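Cd1 (Flavonifractor plautii, PDB 7D39) probably acts as an FMN-dependent flavone reductase, an ene-reductase that starts the breakdown of flavones and flavonols in a gut bacterium. Local coordinates at residues A[86-89]-A[94-97]; A[139-144]-A[155-160]. One frame throughout, in Å; residues are numbered along the deposited sequence.

Interaction 1. Residues A[86-89]-A[94-97]; sequences STPI and ATGL. With FMN (flavin mononucleotide), chain B.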
loop_
_atom_site.group_PDB
_atom_site.type_symbol
_atom_site.label_atom_id
_atom_site.label_comp_id
_atom_site.label_asym_id
_atom_site.label_seq_id
_atom_site.Cartn_x
_atom_site.Cartn_y
_atom_site.Cartn_z
ATOM N N SER A 86 9.946 -5.246 3.673
ATOM C CA SER A 86 11.026 -5.114 2.728
ATOM C C SER A 86 10.765 -5.808 1.402
ATOM O O SER A 86 10.536 -6.956 1.374
ATOM C CB SER A 86 12.320 -5.593 3.346
ATOM O OG SER A 86 13.433 -5.224 2.627
ATOM N N THR A 87 10.804 -5.088 0.305
ATOM C CA THR A 87 10.469 -5.665 -0.986
ATOM C C THR A 87 11.596 -5.452 -1.980
ATOM O O THR A 87 12.201 -4.378 -2.020
ATOM C CB THR A 87 9.182 -5.053 -1.564
ATOM O OG1 THR A 87 8.884 -5.671 -2.825
ATOM C CG2 THR A 87 9.359 -3.570 -1.781
ATOM N N PRO A 88 11.922 -6.469 -2.770
ATOM C CA PRO A 88 12.762 -6.247 -3.952
ATOM C C PRO A 88 12.109 -5.235 -4.879
ATOM O O PRO A 88 10.899 -5.019 -4.850
ATOM C CB PRO A 88 12.828 -7.624 -4.619
ATOM C CG PRO A 88 12.273 -8.585 -3.639
ATOM C CD PRO A 88 11.429 -7.851 -2.668
ATOM N N ILE A 89 12.928 -4.626 -5.723
ATOM C CA ILE A 89 12.459 -3.774 -6.806
ATOM C C ILE A 89 12.494 -4.595 -8.094
ATOM O O ILE A 89 13.537 -5.160 -8.444
ATOM C CB ILE A 89 13.319 -2.509 -6.930
ATOM C CG1 ILE A 89 13.287 -1.727 -5.625
ATOM C CG2 ILE A 89 12.842 -1.667 -8.113
ATOM C CD1 ILE A 89 14.140 -0.488 -5.612
ATOM N N ALA A 94 7.617 -2.272 -7.025
ATOM C CA ALA A 94 7.656 -3.439 -6.160
ATOM C C ALA A 94 7.373 -4.704 -6.973
ATOM O O ALA A 94 7.041 -4.646 -8.158
ATOM C CB ALA A 94 6.664 -3.269 -5.023
ATOM N N THR A 95 7.512 -5.861 -6.330
ATOM C CA THR A 95 7.343 -7.124 -7.045
ATOM C C THR A 95 5.874 -7.375 -7.388
ATOM O O THR A 95 4.958 -6.831 -6.766
ATOM C CB THR A 95 7.869 -8.307 -6.234
ATOM O OG1 THR A 95 7.071 -8.470 -5.056
ATOM C CG2 THR A 95 9.369 -8.126 -5.853
ATOM N N GLY A 96 5.661 -8.225 -8.395
ATOM C CA GLY A 96 4.304 -8.611 -8.734
ATOM C C GLY A 96 3.531 -9.074 -7.517
ATOM O O GLY A 96 2.361 -8.733 -7.342
ATOM N N LEU A 97 4.189 -9.846 -6.647
ATOM C CA LEU A 97 3.530 -10.355 -5.451
ATOM C C LEU A 97 3.103 -9.221 -4.523
ATOM O O LEU A 97 2.006 -9.248 -3.961
ATOM C CB LEU A 97 4.463 -11.324 -4.721
ATOM C CG LEU A 97 3.870 -11.860 -3.419
ATOM C CD1 LEU A 97 2.551 -12.583 -3.682
ATOM C CD2 LEU A 97 4.859 -12.778 -2.713
HETATM N N1 FMN B . 16.667 -3.892 -9.481
HETATM C C2 FMN B . 16.556 -2.584 -9.661
HETATM O O2 FMN B . 17.349 -1.964 -8.947
HETATM N N3 FMN B . 15.675 -2.044 -10.547
HETATM C C4 FMN B . 14.861 -2.871 -11.242
HETATM O O4 FMN B . 14.029 -2.536 -12.066
HETATM C C4A FMN B . 14.981 -4.325 -11.054
HETATM N N5 FMN B . 14.238 -5.190 -11.700
HETATM C C5A FMN B . 14.299 -6.508 -11.517
HETATM C C6 FMN B . 13.495 -7.398 -12.206
HETATM C C7 FMN B . 13.582 -8.768 -11.999
HETATM C C7M FMN B . 12.708 -9.725 -12.768
HETATM C C8 FMN B . 14.581 -9.291 -11.036
HETATM C C8M FMN B . 14.704 -10.773 -10.818
HETATM C C9 FMN B . 15.389 -8.392 -10.360
HETATM C C9A FMN B . 15.276 -7.031 -10.558
HETATM N N10 FMN B . 16.114 -6.134 -9.885
HETATM C C10 FMN B . 15.948 -4.788 -10.107
HETATM C "C1'" FMN B . 17.056 -6.663 -8.906
HETATM C "C2'" FMN B . 16.353 -6.984 -7.580
HETATM O "O2'" FMN B . 15.813 -5.839 -6.948
HETATM C "C3'" FMN B . 17.305 -7.774 -6.636
HETATM O "O3'" FMN B . 17.659 -9.011 -7.190
HETATM C "C4'" FMN B . 16.725 -7.937 -5.209
HETATM O "O4'" FMN B . 16.767 -6.731 -4.470
HETATM C "C5'" FMN B . 17.432 -9.065 -4.477
HETATM O "O5'" FMN B . 16.968 -9.243 -3.183
HETATM P P FMN B . 16.961 -10.470 -2.300
HETATM O O1P FMN B . 16.244 -10.182 -1.148
HETATM O O2P FMN B . 16.313 -11.479 -3.031
HETATM O O3P FMN B . 18.351 -10.624 -2.013
#
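The pyrrolidine ring of Pro88 takes the methyl of Thr95 over one face, with Thr95 CG2 3.7 Å from Pro88 CG and about as far from CB and CD; on the other side of the ring plane the ribityl chain of FMN passes the CB corner. Further along the chain Ile89 lays CG2 over the pyrimidine end of the isoalloxazine, 3.8 Å from FMN N3. The carbonyl of Pro88 has Thr95 CG2 3.6 Å from its oxygen and receives the hydroxyl of Thr87 in its own plane, on a lone pair, at 2.9 Å from Thr87 OG1 to Pro88 O. Thr87 can make this bond because OG1 stands opposite the backbone N (chi1 -179°), and the same atom lies 3.9 Å from Ala94 CB. With valine in place of Thr87, Pro88 O would lose this hydroxyl donor and the carbonyl would probably be less firmly held in its orientation. Thr95 keeps its own hydroxyl for the helix it precedes: as N-cap, OG1 accepts from Phe98 N. Ile89 grips the cofactor by its backbone, FMN O2' donating to Ile89 O at 2.8 Å, while the return bond from Ile89 N is weak. A strand of the parallel sheet ending in a loop at the flavin, with a helix starting just after, is the cofactor-binding arrangement of flavodoxin-like FMN reductases.

Interaction 2. Residues A[139-144]-A[155-160]; sequences ISFMSV and CDAGML. With FMN (flavin mononucleotide), chain B.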
loop_
_atom_site.group_PDB
_atom_site.type_symbol
_atom_site.label_atom_id
_atom_site.label_comp_id
_atom_site.label_asym_id
_atom_site.label_seq_id
_atom_site.Cartn_x
_atom_site.Cartn_y
_atom_site.Cartn_z
ATOM N N ILE A 139 3.247 1.469 9.672
ATOM C CA ILE A 139 3.937 0.605 8.723
ATOM C C ILE A 139 5.086 1.387 8.104
ATOM O O ILE A 139 4.979 2.593 7.865
ATOM C CB ILE A 139 2.980 0.068 7.632
ATOM C CG1 ILE A 139 3.699 -0.928 6.710
ATOM C CG2 ILE A 139 2.368 1.234 6.829
ATOM C CD1 ILE A 139 2.772 -1.945 6.037
ATOM N N SER A 140 6.191 0.693 7.853
ATOM C CA SER A 140 7.326 1.251 7.142
ATOM C C SER A 140 7.752 0.286 6.049
ATOM O O SER A 140 7.572 -0.932 6.162
ATOM C CB SER A 140 8.490 1.538 8.085
ATOM O OG SER A 140 8.215 2.698 8.869
ATOM N N PHE A 141 8.322 0.847 4.988
ATOM C CA PHE A 141 8.707 0.086 3.815
ATOM C C PHE A 141 10.169 0.324 3.489
ATOM O O PHE A 141 10.700 1.416 3.695
ATOM C CB PHE A 141 7.863 0.479 2.605
ATOM C CG PHE A 141 6.391 0.238 2.790
ATOM C CD1 PHE A 141 5.871 -1.035 2.663
ATOM C CD2 PHE A 141 5.536 1.284 3.068
ATOM C CE1 PHE A 141 4.518 -1.258 2.817
ATOM C CE2 PHE A 141 4.165 1.067 3.206
ATOM C CZ PHE A 141 3.670 -0.201 3.094
HETATM N N MSE A 142 10.802 -0.703 2.957
HETATM C CA MSE A 142 12.128 -0.565 2.388
HETATM C C MSE A 142 12.070 -1.243 1.035
HETATM O O MSE A 142 11.585 -2.358 0.941
HETATM C CB MSE A 142 13.181 -1.205 3.285
HETATM C CG MSE A 142 13.208 -0.656 4.701
HETATM SE SE MSE A 142 14.675 -1.444 5.770
HETATM C CE MSE A 142 13.840 -3.164 6.165
ATOM N N SER A 143 12.516 -0.559 -0.012
ATOM C CA SER A 143 12.609 -1.135 -1.344
ATOM C C SER A 143 14.081 -1.275 -1.684
ATOM O O SER A 143 14.832 -0.301 -1.588
ATOM C CB SER A 143 11.906 -0.262 -2.386
ATOM O OG SER A 143 10.546 -0.074 -2.062
ATOM N N VAL A 144 14.492 -2.485 -2.053
ATOM C CA VAL A 144 15.896 -2.820 -2.274
ATOM C C VAL A 144 16.061 -3.291 -3.708
ATOM O O VAL A 144 15.463 -4.296 -4.108
ATOM C CB VAL A 144 16.389 -3.897 -1.296
ATOM C CG1 VAL A 144 17.886 -4.111 -1.467
ATOM C CG2 VAL A 144 16.038 -3.514 0.151
ATOM N N CYS A 155 6.035 4.693 -4.466
ATOM C CA CYS A 155 4.615 4.902 -4.703
ATOM C C CYS A 155 3.854 3.583 -4.611
ATOM O O CYS A 155 2.774 3.533 -4.004
ATOM C CB CYS A 155 4.421 5.594 -6.050
ATOM S SG CYS A 155 2.720 6.064 -6.452
ATOM N N ASP A 156 4.411 2.489 -5.161
ATOM C CA ASP A 156 3.786 1.181 -4.961
ATOM C C ASP A 156 3.633 0.894 -3.480
ATOM O O ASP A 156 2.578 0.426 -3.028
ATOM C CB ASP A 156 4.595 0.054 -5.612
ATOM C CG ASP A 156 4.664 0.155 -7.114
ATOM O OD1 ASP A 156 3.887 0.915 -7.713
ATOM O OD2 ASP A 156 5.498 -0.553 -7.710
ATOM N N ALA A 157 4.689 1.145 -2.705
ATOM C CA ALA A 157 4.614 0.858 -1.280
ATOM C C ALA A 157 3.492 1.662 -0.639
ATOM O O ALA A 157 2.656 1.121 0.093
ATOM C CB ALA A 157 5.955 1.157 -0.607
ATOM N N GLY A 158 3.454 2.958 -0.920
ATOM C CA GLY A 158 2.395 3.783 -0.381
ATOM C C GLY A 158 1.011 3.285 -0.752
ATOM O O GLY A 158 0.073 3.421 0.029
HETATM N N MSE A 159 0.861 2.754 -1.934
HETATM C CA MSE A 159 -0.380 2.184 -2.336
HETATM C C MSE A 159 -0.925 1.151 -1.363
HETATM O O MSE A 159 -2.089 1.180 -1.111
HETATM C CB MSE A 159 -0.248 1.658 -3.740
HETATM C CG MSE A 159 -1.581 1.754 -4.418
HETATM SE SE MSE A 159 -2.290 3.567 -4.719
HETATM C CE MSE A 159 -0.964 4.219 -5.880
ATOM N N LEU A 160 -0.109 0.249 -0.854
ATOM C CA LEU A 160 -0.550 -0.780 0.081
ATOM C C LEU A 160 -1.100 -0.156 1.362
ATOM O O LEU A 160 -2.150 -0.574 1.865
ATOM C CB LEU A 160 0.599 -1.739 0.383
ATOM C CG LEU A 160 0.270 -2.781 1.460
ATOM C CD1 LEU A 160 -0.897 -3.646 0.984
ATOM C CD2 LEU A 160 1.461 -3.659 1.794
HETATM N N1 FMN B . 16.667 -3.892 -9.481
HETATM C C2 FMN B . 16.556 -2.584 -9.661
HETATM O O2 FMN B . 17.349 -1.964 -8.947
HETATM N N3 FMN B . 15.675 -2.044 -10.547
HETATM C C4 FMN B . 14.861 -2.871 -11.242
HETATM O O4 FMN B . 14.029 -2.536 -12.066
HETATM C C4A FMN B . 14.981 -4.325 -11.054
HETATM N N5 FMN B . 14.238 -5.190 -11.700
HETATM C C5A FMN B . 14.299 -6.508 -11.517
HETATM C C6 FMN B . 13.495 -7.398 -12.206
HETATM C C7 FMN B . 13.582 -8.768 -11.999
HETATM C C7M FMN B . 12.708 -9.725 -12.768
HETATM C C8 FMN B . 14.581 -9.291 -11.036
HETATM C C8M FMN B . 14.704 -10.773 -10.818
HETATM C C9 FMN B . 15.389 -8.392 -10.360
HETATM C C9A FMN B . 15.276 -7.031 -10.558
HETATM N N10 FMN B . 16.114 -6.134 -9.885
HETATM C C10 FMN B . 15.948 -4.788 -10.107
HETATM C "C1'" FMN B . 17.056 -6.663 -8.906
HETATM C "C2'" FMN B . 16.353 -6.984 -7.580
HETATM O "O2'" FMN B . 15.813 -5.839 -6.948
HETATM C "C3'" FMN B . 17.305 -7.774 -6.636
HETATM O "O3'" FMN B . 17.659 -9.011 -7.190
HETATM C "C4'" FMN B . 16.725 -7.937 -5.209
HETATM O "O4'" FMN B . 16.767 -6.731 -4.470
HETATM C "C5'" FMN B . 17.432 -9.065 -4.477
HETATM O "O5'" FMN B . 16.968 -9.243 -3.183
HETATM P P FMN B . 16.961 -10.470 -2.300
HETATM O O1P FMN B . 16.244 -10.182 -1.148
HETATM O O2P FMN B . 16.313 -11.479 -3.031
HETATM O O3P FMN B . 18.351 -10.624 -2.013
#
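Strand 138-144 and helix 153-162 are the first two elements of a beta-alpha-beta unit completed by strand 167-174, and Phe141 and Ala157 form their point of closest backbone approach, 6.6 Å between CA atoms. The methyl of Ala157 sits over one face of the Phe141 ring in a CH-pi contact, 3.8 Å from CB to the ring centroid and 23° off the normal. It is shifted toward the CG rim, where Ala157 CB comes to 3.5 Å from Phe141 CG. Ala157 O, on the same side, lies above and just outside the CZ-CE2 rim, 3.4 Å from Phe141 CZ. Leu160, one helical turn on, meets the ring at its edge: CD2 reaches Phe141 CE1 at 4.0 Å. Phe141 CG stands anti to the carbonyl carbon (chi1 -61°), bringing one ring face under the Ala157 methyl. Phe85 and Asn171 of the adjoining strands also touch the Phe141 side chain, and Leu160 continues to Phe98, Thr102 and Phe105 of helix 96-109. Where the strand ends, Val144 O accepts a 2.8 Å hydrogen bond from FMN O4'. A small helix residue over the face of an aromatic strand residue, with the cofactor at the strand's C-terminal end, fits the alpha/beta layering of the flavodoxin-like fold.

How the interactions relate
Interactions 1 and 2 follow one another along the chain, their centres about 9 Å apart, and meet through the parallel sheet in which strands 82-88 and 138-144 are neighbours. Thr87 N bonds to Met142 O at 2.9 Å, and on the same stretch of sheet Thr87 CG2 packs 3.7 Å from Ser143 OG. The second elements are joined too: the carboxylate of Asp156 in helix 153-162 takes the amide of Ala94, OD2 to N 2.8 Å, tying the loop before helix 96-109 to the helix of interaction 2. Ile89 and Val144 both bond to the ribityl chain of FMN, at O2' and O4'; FMN is also hydrogen-bonded by Ser14, Asn15, Lys92, Ser147 and Trp149.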